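PDB 5JH8: probable chitinase from Chromobacterium violaceum, which is probably a glycoside hydrolase family 18 enzyme that binds chitin and cleaves its beta-1,4-linked N-acetylglucosamine chains. Local coordinates for residues N121-S124 against H125-V129. Numbering follows the deposited sequence.
Sequences NNFS and HFIQV
I127 lies over one face of the F123 ring in a CH-pi contact: its CG1 sits 4.0 Å from the F123 ring centroid, 19° off the ring normal and shifted toward the rim. F126 meets the same ring obliquely, F126 CD2 coming to 4.0 Å from F123 CE1, and this carbon of F123 arrives at the edge of the F126 ring, near its plane. On another side of the helix V129 CG2 lies over one face of the H125 ring, offset toward its rim, while H125 ND1 is hydrogen-bonded to Q89. With CG anti to the backbone N (chi1 -176°), the F123 ring is turned forward, toward the C-terminal turn where F126 and I127 lie. Beneath these side chains run four i to i+4 backbone bonds, from H125 N to N121 O through Q128 N to S124 O; F126 N to N122 O (2.9 Å) and I127 N to F123 O (3.0 Å) are the straighter ones, both at 165°. S124 OG, buried, turns back to bond R120 O in the preceding turn, and N122 ND2 bonds D119. F126 packs on helices 78-85 and 89-96, whereas I127 packs on L166 and A169 of helix 163-169; F123 touches both S85 and L166. The result is an amphipathic stretch of helix 120-135, which follows strand 107-111 in the outer helical layer of a family 18 TIM barrel.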
ATOM      1  N   ASN A 121      -7.075 -20.632  -0.103  1.00 12.78           N
ATOM      2  CA  ASN A 121      -7.781 -21.006   1.117  1.00 13.07           C
ATOM      3  C   ASN A 121      -6.840 -21.113   2.316  1.00 12.07           C
ATOM      4  O   ASN A 121      -7.239 -20.812   3.445  1.00 12.71           O
ATOM      5  CB  ASN A 121      -8.563 -22.299   0.921  1.00 15.27           C
ATOM      6  CG  ASN A 121      -9.725 -22.141  -0.044  1.00 16.93           C
ATOM      7  OD1 ASN A 121     -10.163 -21.027  -0.348  1.00 17.17           O
ATOM      8  ND2 ASN A 121     -10.235 -23.269  -0.534  1.00 18.82           N
ATOM      9  N   ASN A 122      -5.591 -21.526   2.100  1.00 11.46           N
ATOM     10  CA  ASN A 122      -4.614 -21.555   3.187  1.00 11.87           C
ATOM     11  C   ASN A 122      -4.398 -20.163   3.747  1.00 11.20           C
ATOM     12  O   ASN A 122      -4.369 -19.966   4.961  1.00 11.22           O
ATOM     13  CB  ASN A 122      -3.282 -22.104   2.679  1.00 12.82           C
ATOM     14  CG  ASN A 122      -3.337 -23.573   2.342  1.00 14.10           C
ATOM     15  OD1 ASN A 122      -4.111 -24.335   2.930  1.00 16.21           O
ATOM     16  ND2 ASN A 122      -2.490 -23.993   1.403  1.00 14.59           N
ATOM     17  N   PHE A 123      -4.227 -19.178   2.867  1.00 11.02           N
ATOM     18  CA  PHE A 123      -3.978 -17.810   3.305  1.00 10.55           C
ATOM     19  C   PHE A 123      -5.204 -17.238   4.020  1.00  9.96           C
ATOM     20  O   PHE A 123      -5.077 -16.585   5.065  1.00 10.11           O
ATOM     21  CB  PHE A 123      -3.552 -16.962   2.101  1.00  9.91           C
ATOM     22  CG  PHE A 123      -3.172 -15.553   2.473  1.00  9.65           C
ATOM     23  CD1 PHE A 123      -2.180 -15.302   3.408  1.00 10.06           C
ATOM     24  CD2 PHE A 123      -3.823 -14.476   1.902  1.00 10.24           C
ATOM     25  CE1 PHE A 123      -1.854 -13.991   3.757  1.00 10.03           C
ATOM     26  CE2 PHE A 123      -3.483 -13.161   2.238  1.00  9.60           C
ATOM     27  CZ  PHE A 123      -2.505 -12.924   3.167  1.00  9.38           C
ATOM     28  N   SER A 124      -6.401 -17.489   3.487  1.00 10.55           N
ATOM     29  CA  SER A 124      -7.611 -17.038   4.162  1.00 10.42           C
ATOM     30  C   SER A 124      -7.675 -17.606   5.566  1.00 10.77           C
ATOM     31  O   SER A 124      -8.045 -16.902   6.513  1.00 11.60           O
ATOM     32  CB  SER A 124      -8.838 -17.492   3.381  1.00 11.35           C
ATOM     33  OG  SER A 124      -8.867 -16.838   2.136  1.00 11.93           O
ATOM     34  N   HIS A 125      -7.332 -18.891   5.710  1.00 11.15           N
ATOM     35  CA  HIS A 125      -7.392 -19.534   7.014  1.00 11.65           C
ATOM     36  C   HIS A 125      -6.374 -18.927   7.969  1.00 10.81           C
ATOM     37  O   HIS A 125      -6.696 -18.636   9.126  1.00 11.11           O
ATOM     38  CB  HIS A 125      -7.192 -21.044   6.879  1.00 12.89           C
ATOM     39  CG  HIS A 125      -7.302 -21.769   8.180  1.00 16.21           C
ATOM     40  ND1 HIS A 125      -6.203 -22.286   8.822  1.00 18.43           N
ATOM     41  CD2 HIS A 125      -8.360 -22.011   8.988  1.00 18.43           C
ATOM     42  CE1 HIS A 125      -6.580 -22.849   9.955  1.00 18.22           C
ATOM     43  NE2 HIS A 125      -7.885 -22.700  10.078  1.00 18.36           N
ATOM     44  N   PHE A 126      -5.151 -18.694   7.488  1.00 10.54           N
ATOM     45  CA  PHE A 126      -4.136 -18.031   8.306  1.00 10.55           C
ATOM     46  C   PHE A 126      -4.638 -16.692   8.818  1.00  9.45           C
ATOM     47  O   PHE A 126      -4.495 -16.379  10.005  1.00  9.70           O
ATOM     48  CB  PHE A 126      -2.858 -17.865   7.485  1.00 10.79           C
ATOM     49  CG  PHE A 126      -1.849 -16.898   8.073  1.00 10.30           C
ATOM     50  CD1 PHE A 126      -1.248 -17.131   9.295  1.00 11.54           C
ATOM     51  CD2 PHE A 126      -1.492 -15.744   7.384  1.00 11.15           C
ATOM     52  CE1 PHE A 126      -0.329 -16.224   9.807  1.00 11.92           C
ATOM     53  CE2 PHE A 126      -0.577 -14.856   7.897  1.00 11.30           C
ATOM     54  CZ  PHE A 126       0.002 -15.092   9.100  1.00 11.55           C
ATOM     55  N   ILE A 127      -5.236 -15.890   7.937  1.00  9.11           N
ATOM     56  CA  ILE A 127      -5.741 -14.578   8.321  1.00  9.15           C
ATOM     57  C   ILE A 127      -6.913 -14.700   9.294  1.00  9.21           C
ATOM     58  O   ILE A 127      -7.029 -13.903  10.229  1.00  8.91           O
ATOM     59  CB  ILE A 127      -6.066 -13.775   7.047  1.00  9.24           C
ATOM     60  CG1 ILE A 127      -4.763 -13.441   6.294  1.00  9.36           C
ATOM     61  CG2 ILE A 127      -6.865 -12.528   7.372  1.00  9.54           C
ATOM     62  CD1 ILE A 127      -3.708 -12.696   7.097  1.00  9.24           C
ATOM     63  N   GLN A 128      -7.773 -15.701   9.125  1.00  9.49           N
ATOM     64  CA  GLN A 128      -8.843 -15.936  10.096  1.00 10.16           C
ATOM     65  C   GLN A 128      -8.285 -16.210  11.489  1.00 10.15           C
ATOM     66  O   GLN A 128      -8.740 -15.633  12.493  1.00 10.45           O
ATOM     67  CB  GLN A 128      -9.689 -17.125   9.637  1.00 12.33           C
ATOM     68  CG  GLN A 128     -10.568 -16.832   8.439  1.00 14.09           C
ATOM     69  CD  GLN A 128     -11.148 -18.091   7.797  1.00 15.73           C
ATOM     70  OE1 GLN A 128     -10.738 -19.212   8.101  1.00 17.87           O
ATOM     71  NE2 GLN A 128     -12.087 -17.900   6.883  1.00 17.35           N
ATOM     72  N   VAL A 129      -7.322 -17.123  11.571  1.00 10.45           N
ATOM     73  CA  VAL A 129      -6.741 -17.493  12.856  1.00 10.14           C
ATOM     74  C   VAL A 129      -5.992 -16.313  13.458  1.00  9.31           C
ATOM     75  O   VAL A 129      -6.107 -16.033  14.653  1.00 10.39           O
ATOM     76  CB  VAL A 129      -5.839 -18.732  12.684  1.00 11.79           C
ATOM     77  CG1 VAL A 129      -5.092 -19.063  13.970  1.00 11.61           C
ATOM     78  CG2 VAL A 129      -6.650 -19.918  12.211  1.00 13.27           C
TER